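Side-chain contact in hdh assembly factor Kustc1130 (Kuenenia stuttgartiensis, PDB 6HIF), which probably assists assembly of hydrazine dehydrogenase and associates with that heme c-bearing enzyme in a large complex: residues Y[33-38]-Y[49-54]. Numbering follows the deposited sequence.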
loop_
_atom_site.group_PDB
_atom_site.type_symbol
_atom_site.label_atom_id
_atom_site.label_comp_id
_atom_site.label_asym_id
_atom_site.label_seq_id
_atom_site.Cartn_x
_atom_site.Cartn_y
_atom_site.Cartn_z
ATOM N N LEU Y 33 47.169 -6.366 -54.911
ATOM C CA LEU Y 33 48.556 -6.439 -55.338
ATOM C C LEU Y 33 49.239 -5.098 -55.085
ATOM O O LEU Y 33 48.812 -4.070 -55.606
ATOM C CB LEU Y 33 48.611 -6.808 -56.824
ATOM C CG LEU Y 33 50.006 -6.861 -57.446
ATOM C CD1 LEU Y 33 50.753 -8.113 -57.013
ATOM C CD2 LEU Y 33 49.916 -6.808 -58.962
ATOM N N TRP Y 34 50.299 -5.138 -54.272
ATOM C CA TRP Y 34 51.172 -3.999 -54.044
ATOM C C TRP Y 34 52.391 -4.143 -54.946
ATOM O O TRP Y 34 53.012 -5.205 -54.974
ATOM C CB TRP Y 34 51.612 -3.958 -52.577
ATOM C CG TRP Y 34 50.510 -3.897 -51.562
ATOM C CD1 TRP Y 34 49.535 -4.827 -51.336
ATOM C CD2 TRP Y 34 50.308 -2.858 -50.587
ATOM N NE1 TRP Y 34 48.728 -4.428 -50.304
ATOM C CE2 TRP Y 34 49.179 -3.226 -49.822
ATOM C CE3 TRP Y 34 50.967 -1.658 -50.288
ATOM C CZ2 TRP Y 34 48.697 -2.428 -48.784
ATOM C CZ3 TRP Y 34 50.489 -0.872 -49.263
ATOM C CH2 TRP Y 34 49.370 -1.255 -48.521
ATOM N N VAL Y 35 52.725 -3.075 -55.682
ATOM C CA VAL Y 35 53.928 -3.076 -56.506
ATOM C C VAL Y 35 54.808 -1.892 -56.110
ATOM O O VAL Y 35 54.388 -0.740 -56.201
ATOM C CB VAL Y 35 53.619 -3.088 -58.017
ATOM C CG1 VAL Y 35 54.890 -3.150 -58.851
ATOM C CG2 VAL Y 35 52.690 -4.227 -58.402
ATOM N N THR Y 36 56.032 -2.200 -55.665
ATOM C CA THR Y 36 56.985 -1.189 -55.239
ATOM C C THR Y 36 58.121 -1.110 -56.255
ATOM O O THR Y 36 58.729 -2.125 -56.602
ATOM C CB THR Y 36 57.498 -1.468 -53.820
ATOM O OG1 THR Y 36 56.378 -1.593 -52.944
ATOM C CG2 THR Y 36 58.428 -0.392 -53.304
ATOM N N ALA Y 37 58.387 0.114 -56.722
ATOM C CA ALA Y 37 59.448 0.376 -57.681
ATOM C C ALA Y 37 60.659 0.948 -56.951
ATOM O O ALA Y 37 60.587 2.027 -56.363
ATOM C CB ALA Y 37 58.950 1.318 -58.751
ATOM N N ILE Y 38 61.768 0.205 -57.002
ATOM C CA ILE Y 38 62.976 0.567 -56.279
ATOM C C ILE Y 38 64.095 0.805 -57.289
ATOM O O ILE Y 38 64.141 0.159 -58.333
ATOM C CB ILE Y 38 63.370 -0.529 -55.265
ATOM C CG1 ILE Y 38 62.168 -1.250 -54.658
ATOM C CG2 ILE Y 38 64.261 0.036 -54.177
ATOM C CD1 ILE Y 38 62.543 -2.506 -53.907
ATOM N N ILE Y 49 53.366 2.061 -63.449
ATOM C CA ILE Y 49 53.200 0.629 -63.277
ATOM C C ILE Y 49 51.936 0.193 -64.016
ATOM O O ILE Y 49 50.853 0.727 -63.779
ATOM C CB ILE Y 49 53.161 0.253 -61.780
ATOM C CG1 ILE Y 49 54.377 0.797 -61.023
ATOM C CG2 ILE Y 49 53.012 -1.253 -61.605
ATOM C CD1 ILE Y 49 54.321 0.595 -59.529
ATOM N N LYS Y 50 52.107 -0.779 -64.919
ATOM C CA LYS Y 50 51.006 -1.387 -65.649
ATOM C C LYS Y 50 50.772 -2.799 -65.115
ATOM O O LYS Y 50 51.667 -3.642 -65.158
ATOM C CB LYS Y 50 51.327 -1.445 -67.146
ATOM C CG LYS Y 50 50.728 -0.342 -68.008
ATOM C CD LYS Y 50 51.072 -0.501 -69.475
ATOM C CE LYS Y 50 49.990 0.018 -70.398
ATOM N NZ LYS Y 50 50.420 0.009 -71.816
ATOM N N VAL Y 51 49.563 -3.036 -64.596
ATOM C CA VAL Y 51 49.124 -4.376 -64.240
ATOM C C VAL Y 51 47.779 -4.628 -64.917
ATOM O O VAL Y 51 46.790 -3.967 -64.601
ATOM C CB VAL Y 51 49.033 -4.581 -62.714
ATOM C CG1 VAL Y 51 48.627 -6.006 -62.374
ATOM C CG2 VAL Y 51 50.329 -4.218 -62.005
ATOM N N GLY Y 52 47.760 -5.592 -65.846
ATOM C CA GLY Y 52 46.603 -5.809 -66.698
ATOM C C GLY Y 52 46.247 -4.541 -67.471
ATOM O O GLY Y 52 47.088 -3.990 -68.178
ATOM N N ASP Y 53 45.005 -4.075 -67.297
ATOM C CA ASP Y 53 44.514 -2.886 -67.976
ATOM C C ASP Y 53 44.748 -1.649 -67.112
ATOM O O ASP Y 53 44.582 -0.523 -67.583
ATOM C CB ASP Y 53 43.036 -3.025 -68.355
ATOM C CG ASP Y 53 42.780 -3.978 -69.511
ATOM O OD1 ASP Y 53 43.699 -4.170 -70.337
ATOM O OD2 ASP Y 53 41.660 -4.522 -69.574
ATOM N N GLU Y 54 45.134 -1.868 -65.851
ATOM C CA GLU Y 54 45.248 -0.783 -64.891
ATOM C C GLU Y 54 46.623 -0.125 -64.977
ATOM O O GLU Y 54 47.628 -0.782 -65.242
ATOM C CB GLU Y 54 44.906 -1.274 -63.484
ATOM C CG GLU Y 54 43.527 -0.839 -63.029
ATOM C CD GLU Y 54 42.686 -1.957 -62.442
ATOM O OE1 GLU Y 54 42.220 -2.810 -63.223
ATOM O OE2 GLU Y 54 42.507 -1.978 -61.207
#
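Val-35 and Ile-49 lie alongside each other, their side chains running in opposite directions. CG1 of Val-35 meets CG2 of Ile-49 at 3.8 Å, while CD1 of Ile-49 extends further, to 3.6 Å from the backbone O of Val-35. With CG1 beside the backbone N and anti to the carbonyl carbon (chi1 -54°) and chi2 extended at 174°, Ile-49 can touch both side chain and backbone. An alanine here would lack both methyls that meet Val-35 and would probably leave a gap between the strands.

Leu-33 reaches Val-51 through CD2, 3.7 Å from CG1 and 4.0 Å from CG2. Val-35 CG2 also approaches Val-51 CG2, at 4.3 Å, linking the two pairs. Branched aliphatic residues suit these buried places: their side chains bring no polar atoms that would need partners. Beyond Val-51, the type II' turn to Glu-54 is closed by paired backbone bonds, N to O in both directions between these two residues, each 3.0 Å; Gly-52 readily accepts its positive phi (57°).

On the other face of strand 31-39, Trp-34 stacks on Phe-98. The axes of 33-38 and 49-51 come within 9.4 Å, and the alternating inward residues join two different sheets face to face, as in a beta-sandwich core.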